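Local atomic coordinates of L-ornithine N(5)-monooxygenase (Pseudomonas aeruginosa, PDB entry 3S5W), a protein that hydroxylates the side-chain nitrogen of L-ornithine with FAD, NADPH and dioxygen, the first step in making hydroxamate siderophores such as pyoverdin. Residues R193-Q196 and V197-A200; F243-L246 and N247-P251; H210-Y213 and L214-M217; D65-G68 and D69-W72; G416-Q419 and A420-L424. All blocks are in the same frame, centred on the assembly; numbering follows the deposited sequence. Where two conformers were deposited one is given.

Interaction 1: residues R193-Q196 and V197-A200; sequences RIPQ and VFRA. With NAP (NADP nicotinamide-adenine-dinucleotide phosphate), chain F.
Arg199, in one of its two modelled conformers, folds back over the turn formed by residues 195-199 and delivers its guanidinium to the carbonyl of Ile194; the grip need not be permanent. Its CB lies 3.4 Å from Gln196 O, the same oxygen that accepts the backbone N-H of Arg199. CG then reaches CG2 of Ile194, and CD passes over Gln196, 3.6 Å from its CA. From CG to NE the chain is extended, chi2 167° and chi3 -163°, which is enough to carry the charged end back to the start of the turn. There NE and NH2 grip one atom side-on: Arg199 NH2 to Ile194 O is 3.0 Å and Arg199 NE to Ile194 O is 3.1 Å, with the oxygen in the guanidinium plane. One face of the guanidinium rests on Gln196 CA, while NH1 lies 3.8 Å from Gln196 CG. The turn belongs to the connection between strands 191-192 and 207-209, at the edge of the NADP pocket. Phe198 N bonds to Pro195 O at 2.9 Å, and the Phe198 side chain packs on strand 368-371. On the cofactor side, Pro195 CB stands 3.6 Å from the adenine amino nitrogen N6A of NADP, and Arg193 brings its CD near adenine N7A.

Interaction 2: residues F243-L246 and N247-P251; sequences FIDL and NDSYP
Leu246 and Tyr250, one helical turn apart, cross at a slant where helix 237-249 ends. The CD2 branch of Leu246 meets the ring at CD1 of Tyr250, 4.0 Å away, in an oblique approach. Asp245 comes to the same ring from another direction: its OD2 lies 3.7 Å from Tyr250 CE1, with the carboxylate and ring planes 67° apart. The Asp245 CG is anti to the backbone N, chi1 -161°, and this turns the carboxylate to the side where a water donates to OD2 at 2.7 Å. That water also has a weak contact with Tyr250 OH, while Tyr213 OH is a second partner of Asp245 OD2. Ile244 and Asp248 instead run side by side and point the same way, Ile244 CG2 being 3.5 Å from Asp248 OD2. Asp248 divides its carboxylate: OD1 accepts from Asn247 ND2 at 3.0 Å, and OD2 forms a salt bridge with Arg315. Backbone bonds from i+4 to i hold these side chains in step, the last running from Tyr250 N to Leu246 O at 3.0 Å before Tyr250 leaves helical geometry. The helix is the crossover of a beta-alpha-beta unit in the Rossmann-type NADP domain. Phe243 and Leu246 pack on strands 228-233 and 253-258, Ile244 and Asn247 face helix 310-326, and Leu246 and Tyr250 meet helix 213-217.

Interaction 3: residues H210-Y213 and L214-M217; sequences HSQY and LEHM
Gln212 O, at the N-cap position of helix 213-217, is approached by three N-H groups of the first turn. The straightest bond comes from a side chain: His216 ND1 to Gln212 O is 3.3 Å with 167° at the hydrogen. The oxygen lies in the imidazole plane, whereas the donor stands above the carbonyl plane. Backbone bonds to it from Glu215 N and His216 N are both weak. Because ND1 is the donor here, it carries a proton, and the bond helps to set the rotation of the imidazole beside Gln212 CB. One residue on, Met217 N bonds to Tyr213 O at 2.9 Å. This turn sets the Met217 side chain over the Tyr213 ring. Met217 CG makes the CH-pi contact, 3.7 Å from the ring centroid and 15° off its normal. Bends at chi2 and chi3 carry SD farther out, 5.0 Å from the Tyr213 ring centroid, as an oblique Met-aromatic contact. This short helix follows strand 207-209, an outer strand of the parallel NADP-domain sheet. Tyr213 and Met217 pack on Leu246 of helix 237-249, His216 stacks on Phe208, and Gln212 OE1 takes a bond from Asn75.

Interaction 4: residues D65-G68 and D69-W72; sequences DKQG and DYRW. With FAD (flavin-adenine dinucleotide), chain C.
Gln67 and Arg71 tie the loop to itself through a carboxamide: Gln67 OE1 receives Arg71 N at 2.9 Å, and Gln67 NE2 reaches Arg71 O at 3.0 Å, with that oxygen in the amide plane. The extended chain of Gln67 lays the amide along Arg71. The same NE2 also donates to FAD O3B at 3.1 Å, making Gln67 a link between the ribose and the returning backbone. Asp65 takes both ribose hydroxyls of the FAD adenosine: FAD O2B donates to Asp65 OD1 and FAD O3B to Asp65 OD2, each at 2.7 Å. An acidic residue at the end of the second strand, gripping the ribose, is a hallmark of the dinucleotide-binding Rossmann fold, and Asp65 lies where strand 61-65 gives way to the loop. An Asx turn holds the carboxylate in place: Gln67 N bonds to the anti lone pair of Asp65 OD1, at 2.9 Å. Phe38 N is a further donor to OD2, so the carboxylate is gripped by protein as well as cofactor. Around this polar centre Tyr70 brings its ring edge toward O3B, with Gln67 NE2 oblique to the ring, while Lys66 runs its aliphatic chain along the adenine. Asp69 turns outward to a salt bridge with Arg134 of helix 126-137. Farther along the cofactor, the indole N-H of Trp72 bonds the ribityl chain, NE1 to FAD O4' at 2.8 Å and 156°.

Interaction 5: residues G416-Q419 and A420-L424; sequences GFSQ and ASHGL
Ser418 meets His422 one turn on, where the chain enters the short helix 419-422. Just before it, Phe417 O receives a weak bond from a water that also accepts Ala420 N. Ser418 occupies the N-cap position, but its OG bonds to Asp426 instead of capping the helix. Chi1 of 51° puts that OG between the backbone N and the carbonyl carbon, where it also lies 3.7 Å from His422 CD2. Ser418 CB comes to 3.6 Å from the same His422 CD2, in an oblique approach to the imidazole. Two backbone donors share one carbonyl: Ser421 N (3.2 Å) and His422 N (2.9 Å) both bond to Ser418 O. Gln419 comes next, its O accepting Gly423 N at 2.9 Å. Its side chain extends across Leu424, bringing NE2 to 3.8 Å from Leu424 CD2. A water bridges the same NE2, at 2.6 Å, to Leu424 O, while Tyr305 OH is another partner of NE2. Gly423, the first residue past the helix, leaves helical geometry with a positive phi (107°). This is a one-turn helix beside the active site: Tyr305 binds NADP, and Leu424 lies near Phe277 of the substrate pocket.

How the interactions relate
Interactions 2 and 3 touch directly: Asp245 OD2 meets Tyr213 OH at 2.7 Å, so helices 237-249 and 213-217 share one interface in the NADP domain. Interaction 3 lies at the surface, interactions 1, 2 and 4 are partly buried, and interaction 5 is buried. Interactions 1 and 4 are loops without regular secondary structure at different cofactors, the adenine of NADP and the adenosine ribose of FAD, their centres about 26 Å apart; the first is closed by a guanidinium, the second by a carboxamide and a carboxylate. Interaction 5 lies across the chain's centre from interactions 2, 3 and 4; it relies on backbone bonds and a bridging water.

Interaction 1: residues R193-Q196 and V197-A200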
# COMPACT_ATOMS: atom_id res chain seq x y z
N ARG A 193 8.55 -3.62 5.31
CA ARG A 193 9.02 -4.73 6.15
C ARG A 193 10.49 -5.01 5.86
O ARG A 193 10.86 -5.27 4.71
CB ARG A 193 8.19 -5.99 5.88
CG ARG A 193 8.63 -7.21 6.71
CD ARG A 193 7.96 -8.49 6.24
NE ARG A 193 6.56 -8.53 6.62
CZ ARG A 193 5.55 -8.73 5.77
NH1 ARG A 193 5.77 -8.88 4.46
NH2 ARG A 193 4.32 -8.77 6.24
N ILE A 194 11.33 -5.00 6.90
CA ILE A 194 12.77 -5.22 6.75
C ILE A 194 13.11 -6.51 7.50
O ILE A 194 12.89 -6.56 8.72
CB ILE A 194 13.57 -4.03 7.39
CG1 ILE A 194 13.09 -2.67 6.85
CG2 ILE A 194 15.10 -4.20 7.20
CD1 ILE A 194 13.23 -2.48 5.32
N PRO A 195 13.63 -7.56 6.79
CA PRO A 195 14.05 -8.76 7.56
C PRO A 195 15.13 -8.37 8.58
O PRO A 195 15.94 -7.47 8.32
CB PRO A 195 14.66 -9.67 6.49
CG PRO A 195 13.95 -9.26 5.21
CD PRO A 195 13.90 -7.72 5.36
N GLN A 196 15.14 -9.04 9.73
CA GLN A 196 16.00 -8.60 10.83
C GLN A 196 17.47 -8.53 10.44
O GLN A 196 18.18 -7.60 10.83
CB GLN A 196 15.77 -9.42 12.11
CG GLN A 196 16.45 -8.77 13.37
CD GLN A 196 17.97 -9.01 13.37
OE1 GLN A 196 18.43 -10.01 12.83
NE2 GLN A 196 18.73 -8.10 14.00
N VAL A 197 17.92 -9.50 9.66
CA VAL A 197 19.32 -9.55 9.21
C VAL A 197 19.79 -8.26 8.50
O VAL A 197 20.99 -8.00 8.42
CB VAL A 197 19.63 -10.85 8.36
CG1 VAL A 197 18.93 -10.87 6.97
CG2 VAL A 197 21.14 -11.07 8.23
N PHE A 198 18.86 -7.50 7.94
CA PHE A 198 19.25 -6.28 7.24
C PHE A 198 19.12 -5.04 8.09
O PHE A 198 19.50 -3.97 7.62
CB PHE A 198 18.44 -6.11 5.94
CG PHE A 198 18.84 -7.09 4.91
CD1 PHE A 198 20.00 -6.90 4.17
CD2 PHE A 198 18.08 -8.23 4.70
CE1 PHE A 198 20.40 -7.81 3.24
CE2 PHE A 198 18.45 -9.15 3.75
CZ PHE A 198 19.63 -8.94 3.02
N ARG A 199 18.61 -5.15 9.32
CA ARG A 199 18.37 -3.96 10.16
C ARG A 199 19.64 -3.17 10.52
O ARG A 199 19.63 -1.92 10.60
CB ARG A 199 17.54 -4.33 11.40
CG ARG A 199 16.10 -4.68 11.01
CD ARG A 199 15.29 -5.34 12.08
NE ARG A 199 14.11 -5.99 11.48
CZ ARG A 199 13.18 -6.64 12.17
NH1 ARG A 199 13.27 -6.74 13.49
NH2 ARG A 199 12.17 -7.19 11.53
N ALA A 200 20.73 -3.91 10.71
CA ALA A 200 22.06 -3.33 11.01
C ALA A 200 22.61 -2.51 9.85
O ALA A 200 23.53 -1.71 10.02
CB ALA A 200 23.05 -4.40 11.35
PA NAP F . 4.34 -9.73 -0.37
O1A NAP F . 3.35 -10.41 -1.22
O2A NAP F . 3.99 -9.69 1.04
O5B NAP F . 5.75 -10.38 -0.71
C5B NAP F . 6.71 -10.33 0.28
C4B NAP F . 7.82 -11.21 -0.26
O4B NAP F . 8.88 -10.96 0.62
C3B NAP F . 7.45 -12.69 -0.17
O3B NAP F . 8.16 -13.33 -1.22
C2B NAP F . 8.07 -13.05 1.20
O2B NAP F . 8.50 -14.38 1.23
C1B NAP F . 9.33 -12.15 1.23
N9A NAP F . 9.74 -11.94 2.63
C8A NAP F . 9.03 -11.31 3.63
N7A NAP F . 9.74 -11.33 4.77
C5A NAP F . 10.88 -11.99 4.53
C6A NAP F . 11.96 -12.33 5.34
N6A NAP F . 11.96 -12.01 6.63
N1A NAP F . 13.00 -13.03 4.80
C2A NAP F . 13.03 -13.39 3.48
N3A NAP F . 11.96 -13.06 2.66
C4A NAP F . 10.90 -12.39 3.19
O3 NAP F . 4.67 -8.25 -0.92
PN NAP F . 4.76 -7.59 -2.41
O1N NAP F . 5.27 -6.19 -2.18
O2N NAP F . 5.50 -8.45 -3.39
O5D NAP F . 3.18 -7.56 -2.70
C5D NAP F . 2.45 -7.91 -3.85
C4D NAP F . 1.31 -6.91 -3.77
O4D NAP F . 0.77 -6.47 -4.99
C3D NAP F . 0.06 -7.30 -2.99
O3D NAP F . 0.34 -7.57 -1.64
C2D NAP F . -0.80 -6.06 -3.27
O2D NAP F . -0.72 -5.00 -2.32
C1D NAP F . -0.26 -5.56 -4.61
P2B NAP F . 7.69 -15.57 1.98
O1X NAP F . 8.78 -16.62 2.13
O2X NAP F . 6.59 -15.91 1.00
O3X NAP F . 7.13 -15.04 3.28

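Interaction 2: residues F243-L246 and N247-P251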
# COMPACT_ATOMS: atom_id res chain seq x y z
N PHE A 243 12.99 -7.55 -10.63
CA PHE A 243 13.80 -8.37 -11.50
C PHE A 243 13.64 -8.04 -12.98
O PHE A 243 14.62 -7.97 -13.71
CB PHE A 243 13.49 -9.86 -11.32
CG PHE A 243 14.31 -10.75 -12.21
CD1 PHE A 243 15.64 -11.05 -11.87
CD2 PHE A 243 13.76 -11.29 -13.38
CE1 PHE A 243 16.41 -11.88 -12.70
CE2 PHE A 243 14.51 -12.12 -14.22
CZ PHE A 243 15.86 -12.42 -13.87
N ILE A 244 12.41 -7.89 -13.44
CA ILE A 244 12.17 -7.69 -14.87
C ILE A 244 12.70 -6.29 -15.27
O ILE A 244 13.29 -6.11 -16.37
CB ILE A 244 10.65 -7.88 -15.17
CG1 ILE A 244 10.33 -9.37 -15.30
CG2 ILE A 244 10.20 -7.08 -16.40
CD1 ILE A 244 11.13 -10.14 -16.44
N ASP A 245 12.50 -5.30 -14.40
CA ASP A 245 13.08 -4.00 -14.68
C ASP A 245 14.62 -4.03 -14.82
O ASP A 245 15.17 -3.46 -15.76
CB ASP A 245 12.69 -2.95 -13.65
CG ASP A 245 12.90 -1.55 -14.18
OD1 ASP A 245 12.26 -1.21 -15.20
OD2 ASP A 245 13.67 -0.80 -13.58
N LEU A 246 15.31 -4.68 -13.88
CA LEU A 246 16.76 -4.84 -14.02
C LEU A 246 17.10 -5.55 -15.32
O LEU A 246 18.00 -5.09 -16.08
CB LEU A 246 17.40 -5.57 -12.81
CG LEU A 246 17.26 -4.76 -11.50
CD1 LEU A 246 17.73 -5.60 -10.32
CD2 LEU A 246 18.07 -3.48 -11.59
N ASN A 247 16.41 -6.66 -15.60
CA ASN A 247 16.71 -7.42 -16.81
C ASN A 247 16.56 -6.57 -18.08
O ASN A 247 17.44 -6.61 -18.99
CB ASN A 247 15.75 -8.61 -16.94
CG ASN A 247 16.02 -9.45 -18.19
OD1 ASN A 247 17.03 -10.13 -18.28
ND2 ASN A 247 15.11 -9.38 -19.17
N ASP A 248 15.45 -5.82 -18.13
CA ASP A 248 15.07 -5.08 -19.34
C ASP A 248 15.84 -3.77 -19.51
O ASP A 248 16.13 -3.39 -20.63
CB ASP A 248 13.55 -4.80 -19.38
CG ASP A 248 12.70 -6.05 -19.59
OD1 ASP A 248 13.26 -7.14 -19.84
OD2 ASP A 248 11.45 -5.94 -19.50
N SER A 249 16.18 -3.09 -18.41
CA SER A 249 16.63 -1.69 -18.48
C SER A 249 18.05 -1.44 -18.03
O SER A 249 18.58 -0.35 -18.27
CB SER A 249 15.72 -0.82 -17.64
OG SER A 249 14.55 -0.60 -18.37
N TYR A 250 18.65 -2.43 -17.37
CA TYR A 250 20.00 -2.31 -16.84
C TYR A 250 20.85 -3.44 -17.34
O TYR A 250 21.14 -4.37 -16.59
CB TYR A 250 19.96 -2.27 -15.31
CG TYR A 250 19.23 -1.06 -14.80
CD1 TYR A 250 17.84 -1.04 -14.71
CD2 TYR A 250 19.94 0.09 -14.43
CE1 TYR A 250 17.17 0.08 -14.27
CE2 TYR A 250 19.28 1.22 -14.00
CZ TYR A 250 17.90 1.20 -13.91
OH TYR A 250 17.24 2.31 -13.46
N PRO A 251 21.28 -3.36 -18.63
CA PRO A 251 21.94 -4.49 -19.26
C PRO A 251 23.23 -4.91 -18.55
O PRO A 251 23.60 -6.06 -18.60
CB PRO A 251 22.18 -4.02 -20.72
CG PRO A 251 22.03 -2.51 -20.70
CD PRO A 251 21.09 -2.22 -19.56
O HOH W 1 13.93 1.77 -14.19

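Interaction 3: residues H210-Y213 and L214-M217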
# COMPACT_ATOMS: atom_id res chain seq x y z
N HIS A 210 12.17 -2.06 -1.78
CA HIS A 210 11.62 -1.87 -3.12
C HIS A 210 10.79 -0.58 -3.22
O HIS A 210 10.71 0.01 -4.29
CB HIS A 210 10.77 -3.08 -3.52
CG HIS A 210 10.09 -2.92 -4.85
ND1 HIS A 210 8.75 -2.60 -4.96
CD2 HIS A 210 10.56 -3.03 -6.11
CE1 HIS A 210 8.42 -2.53 -6.24
NE2 HIS A 210 9.50 -2.78 -6.96
N SER A 211 10.15 -0.17 -2.11
CA SER A 211 9.37 1.08 -2.07
C SER A 211 10.20 2.32 -2.48
O SER A 211 9.63 3.34 -2.85
CB SER A 211 8.74 1.30 -0.68
OG SER A 211 9.79 1.42 0.30
N GLN A 212 11.54 2.22 -2.41
CA GLN A 212 12.44 3.31 -2.84
C GLN A 212 13.22 3.01 -4.12
O GLN A 212 14.23 3.65 -4.42
CB GLN A 212 13.38 3.68 -1.68
CG GLN A 212 12.62 4.38 -0.55
CD GLN A 212 12.14 5.78 -0.95
OE1 GLN A 212 10.96 5.97 -1.22
NE2 GLN A 212 13.07 6.74 -1.03
N TYR A 213 12.73 2.04 -4.90
CA TYR A 213 13.51 1.50 -6.02
C TYR A 213 14.04 2.59 -6.98
O TYR A 213 15.24 2.66 -7.26
CB TYR A 213 12.65 0.46 -6.78
CG TYR A 213 13.29 -0.11 -8.00
CD1 TYR A 213 13.09 0.49 -9.26
CD2 TYR A 213 14.09 -1.27 -7.91
CE1 TYR A 213 13.70 -0.05 -10.42
CE2 TYR A 213 14.69 -1.82 -9.08
CZ TYR A 213 14.48 -1.20 -10.32
OH TYR A 213 15.06 -1.71 -11.45
N LEU A 214 13.14 3.42 -7.48
CA LEU A 214 13.50 4.39 -8.54
C LEU A 214 14.47 5.45 -8.04
O LEU A 214 15.33 5.93 -8.78
CB LEU A 214 12.24 5.01 -9.15
CG LEU A 214 11.56 4.17 -10.25
CD1 LEU A 214 10.26 4.83 -10.71
CD2 LEU A 214 12.47 3.87 -11.44
N GLU A 215 14.37 5.77 -6.75
CA GLU A 215 15.25 6.75 -6.10
C GLU A 215 16.72 6.27 -6.06
O GLU A 215 17.64 7.06 -6.27
CB GLU A 215 14.74 7.06 -4.69
CG GLU A 215 15.60 8.08 -3.93
CD GLU A 215 15.29 9.53 -4.35
OE1 GLU A 215 14.90 9.76 -5.53
OE2 GLU A 215 15.43 10.43 -3.49
N HIS A 216 16.92 4.98 -5.83
CA HIS A 216 18.27 4.41 -5.73
C HIS A 216 18.81 3.96 -7.06
O HIS A 216 20.02 3.97 -7.24
CB HIS A 216 18.31 3.25 -4.77
CG HIS A 216 18.23 3.66 -3.35
ND1 HIS A 216 17.03 3.85 -2.70
CD2 HIS A 216 19.20 3.95 -2.45
CE1 HIS A 216 17.26 4.25 -1.47
NE2 HIS A 216 18.57 4.30 -1.28
N MET A 217 17.93 3.52 -7.96
CA MET A 217 18.38 3.09 -9.27
C MET A 217 18.73 4.27 -10.21
O MET A 217 19.45 4.08 -11.19
CB MET A 217 17.39 2.12 -9.90
CG MET A 217 17.29 0.77 -9.15
SD MET A 217 18.86 -0.14 -8.92
CE MET A 217 19.37 -0.38 -10.62

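Interaction 4: residues D65-G68 and D69-W72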
# COMPACT_ATOMS: atom_id res chain seq x y z
N ASP A 65 -1.11 15.16 3.81
CA ASP A 65 -0.22 14.16 3.27
C ASP A 65 1.20 14.66 3.29
O ASP A 65 1.48 15.77 2.85
CB ASP A 65 -0.62 13.74 1.84
CG ASP A 65 -0.03 12.38 1.45
OD1 ASP A 65 1.19 12.29 1.19
OD2 ASP A 65 -0.80 11.39 1.41
N LYS A 66 2.08 13.81 3.77
CA LYS A 66 3.49 14.13 3.88
C LYS A 66 4.19 14.36 2.54
O LYS A 66 5.23 15.00 2.51
CB LYS A 66 4.24 13.12 4.76
CG LYS A 66 4.39 11.73 4.18
CD LYS A 66 5.13 10.81 5.16
CE LYS A 66 5.40 9.45 4.53
NZ LYS A 66 6.17 8.57 5.47
N GLN A 67 3.65 13.81 1.45
CA GLN A 67 4.30 14.02 0.13
C GLN A 67 4.10 15.45 -0.32
O GLN A 67 2.97 15.97 -0.25
CB GLN A 67 3.75 13.07 -0.94
CG GLN A 67 3.91 11.59 -0.61
CD GLN A 67 3.47 10.73 -1.80
OE1 GLN A 67 3.99 10.88 -2.90
NE2 GLN A 67 2.48 9.89 -1.59
N GLY A 68 5.18 16.08 -0.79
CA GLY A 68 5.12 17.47 -1.30
C GLY A 68 4.44 17.52 -2.65
O GLY A 68 3.73 18.48 -2.98
N ASP A 69 4.68 16.48 -3.44
CA ASP A 69 4.11 16.34 -4.76
C ASP A 69 3.59 14.90 -4.81
O ASP A 69 4.40 13.97 -4.84
CB ASP A 69 5.22 16.53 -5.80
CG ASP A 69 4.69 16.45 -7.22
OD1 ASP A 69 3.48 16.67 -7.46
OD2 ASP A 69 5.50 16.16 -8.12
N TYR A 70 2.27 14.73 -4.74
CA TYR A 70 1.67 13.38 -4.54
C TYR A 70 1.92 12.40 -5.69
O TYR A 70 1.63 12.70 -6.85
CB TYR A 70 0.16 13.47 -4.27
CG TYR A 70 -0.42 12.08 -4.14
CD1 TYR A 70 -1.02 11.45 -5.23
CD2 TYR A 70 -0.27 11.35 -2.94
CE1 TYR A 70 -1.50 10.15 -5.13
CE2 TYR A 70 -0.78 10.05 -2.82
CZ TYR A 70 -1.37 9.45 -3.93
OH TYR A 70 -1.82 8.17 -3.81
N ARG A 71 2.44 11.23 -5.35
CA ARG A 71 2.48 10.10 -6.28
C ARG A 71 2.02 8.85 -5.54
O ARG A 71 2.22 8.72 -4.33
CB ARG A 71 3.89 9.89 -6.86
CG ARG A 71 4.40 11.04 -7.75
CD ARG A 71 5.72 10.67 -8.45
NE ARG A 71 6.80 10.54 -7.47
CZ ARG A 71 7.89 9.78 -7.64
NH1 ARG A 71 8.06 9.06 -8.74
NH2 ARG A 71 8.80 9.72 -6.69
N TRP A 72 1.38 7.94 -6.27
CA TRP A 72 0.88 6.69 -5.71
C TRP A 72 2.02 5.68 -5.80
O TRP A 72 2.27 5.12 -6.87
CB TRP A 72 -0.35 6.24 -6.51
CG TRP A 72 -0.98 4.93 -6.05
CD1 TRP A 72 -1.41 4.62 -4.79
CD2 TRP A 72 -1.30 3.80 -6.88
NE1 TRP A 72 -1.94 3.33 -4.77
CE2 TRP A 72 -1.88 2.81 -6.04
CE3 TRP A 72 -1.12 3.51 -8.24
CZ2 TRP A 72 -2.30 1.56 -6.53
CZ3 TRP A 72 -1.52 2.26 -8.73
CH2 TRP A 72 -2.11 1.31 -7.88
PA FAD C . -1.50 4.71 0.65
O1A FAD C . -0.28 3.99 1.10
O2A FAD C . -1.76 4.68 -0.87
O5B FAD C . -1.43 6.26 1.11
C5B FAD C . -1.00 6.58 2.41
C4B FAD C . -0.65 8.06 2.35
O4B FAD C . -0.34 8.46 3.66
C3B FAD C . 0.61 8.28 1.51
O3B FAD C . 0.32 9.17 0.45
C2B FAD C . 1.63 8.86 2.50
O2B FAD C . 2.36 9.95 1.94
C1B FAD C . 0.75 9.38 3.59
N9A FAD C . 1.32 9.36 4.94
C8A FAD C . 1.91 8.29 5.60
N7A FAD C . 2.23 8.71 6.86
C5A FAD C . 1.82 10.00 6.99
C6A FAD C . 1.89 10.91 8.05
N6A FAD C . 2.21 10.49 9.28
N1A FAD C . 1.38 12.19 7.85
C2A FAD C . 0.80 12.59 6.66
N3A FAD C . 0.73 11.68 5.61
C4A FAD C . 1.24 10.42 5.78
N1 FAD C . -3.79 -2.35 -4.53
C2 FAD C . -4.64 -2.74 -5.56
O2 FAD C . -5.83 -2.92 -5.33
N3 FAD C . -4.16 -2.94 -6.84
C4 FAD C . -2.84 -2.74 -7.14
O4 FAD C . -2.46 -2.88 -8.32
C4X FAD C . -1.96 -2.35 -6.11
N5 FAD C . -0.62 -2.16 -6.38
C5X FAD C . 0.25 -1.80 -5.36
C6 FAD C . 1.61 -1.61 -5.65
C7 FAD C . 2.50 -1.24 -4.65
C7M FAD C . 3.95 -1.06 -5.03
C8 FAD C . 2.03 -1.09 -3.35
C8M FAD C . 2.94 -0.69 -2.21
C9 FAD C . 0.69 -1.28 -3.05
C9A FAD C . -0.23 -1.61 -4.05
N10 FAD C . -1.59 -1.81 -3.77
C10 FAD C . -2.44 -2.19 -4.80
C1' FAD C . -2.15 -1.68 -2.39
C2' FAD C . -2.25 -0.24 -1.87
O2' FAD C . -2.16 -0.38 -0.44
C3' FAD C . -3.59 0.36 -2.25
O3' FAD C . -3.79 0.35 -3.68
C4' FAD C . -3.73 1.83 -1.78
O4' FAD C . -2.56 2.55 -2.17
C5' FAD C . -4.04 2.00 -0.28
O5' FAD C . -4.48 3.33 -0.09
P FAD C . -4.27 4.15 1.29
O1P FAD C . -4.73 5.56 0.99
O2P FAD C . -4.99 3.38 2.36
O3P FAD C . -2.69 4.10 1.52

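Interaction 5: residues G416-Q419 and A420-L424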
# COMPACT_ATOMS: atom_id res chain seq x y z
N GLY A 416 -7.30 0.44 6.33
CA GLY A 416 -6.21 -0.41 5.87
C GLY A 416 -5.50 -1.17 6.97
O GLY A 416 -4.46 -1.81 6.72
N PHE A 417 -6.08 -1.11 8.18
CA PHE A 417 -5.48 -1.74 9.37
C PHE A 417 -6.33 -2.85 9.95
O PHE A 417 -6.16 -3.25 11.12
CB PHE A 417 -5.17 -0.64 10.41
CG PHE A 417 -4.02 0.20 9.98
CD1 PHE A 417 -2.72 -0.19 10.30
CD2 PHE A 417 -4.23 1.31 9.14
CE1 PHE A 417 -1.62 0.55 9.83
CE2 PHE A 417 -3.14 2.05 8.67
CZ PHE A 417 -1.83 1.67 9.01
N SER A 418 -7.30 -3.32 9.16
CA SER A 418 -8.28 -4.22 9.70
C SER A 418 -8.52 -5.44 8.80
O SER A 418 -9.60 -5.97 8.77
CB SER A 418 -9.58 -3.46 10.01
OG SER A 418 -9.98 -2.71 8.88
N GLN A 419 -7.48 -5.88 8.10
CA GLN A 419 -7.56 -7.15 7.36
C GLN A 419 -8.06 -8.32 8.24
O GLN A 419 -8.90 -9.12 7.78
CB GLN A 419 -6.22 -7.49 6.74
CG GLN A 419 -6.19 -8.85 5.99
CD GLN A 419 -4.85 -9.09 5.40
OE1 GLN A 419 -4.01 -9.78 5.99
NE2 GLN A 419 -4.59 -8.47 4.26
N ALA A 420 -7.56 -8.40 9.48
CA ALA A 420 -7.95 -9.52 10.38
C ALA A 420 -9.46 -9.66 10.57
O ALA A 420 -9.96 -10.78 10.71
CB ALA A 420 -7.23 -9.42 11.76
N SER A 421 -10.18 -8.56 10.53
CA SER A 421 -11.63 -8.58 10.77
C SER A 421 -12.50 -8.30 9.53
O SER A 421 -13.69 -8.62 9.52
CB SER A 421 -11.99 -7.55 11.85
OG SER A 421 -11.52 -6.24 11.54
N HIS A 422 -11.93 -7.64 8.54
CA HIS A 422 -12.73 -7.17 7.39
C HIS A 422 -12.30 -7.81 6.06
O HIS A 422 -12.96 -7.60 5.05
CB HIS A 422 -12.59 -5.64 7.23
CG HIS A 422 -13.26 -4.87 8.32
ND1 HIS A 422 -14.41 -4.14 8.11
CD2 HIS A 422 -12.95 -4.72 9.62
CE1 HIS A 422 -14.76 -3.54 9.24
NE2 HIS A 422 -13.89 -3.89 10.18
N GLY A 423 -11.20 -8.54 6.04
CA GLY A 423 -10.89 -9.38 4.91
C GLY A 423 -9.77 -8.87 4.03
O GLY A 423 -9.21 -7.79 4.27
N LEU A 424 -9.46 -9.65 2.99
CA LEU A 424 -8.32 -9.36 2.11
C LEU A 424 -8.46 -8.09 1.26
O LEU A 424 -7.46 -7.58 0.74
CB LEU A 424 -7.99 -10.60 1.23
CG LEU A 424 -7.35 -11.73 2.05
CD1 LEU A 424 -7.48 -13.06 1.34
CD2 LEU A 424 -5.90 -11.48 2.32
O HOH W 2 -5.68 -6.66 10.84
O HOH W 3 -5.68 -6.81 2.59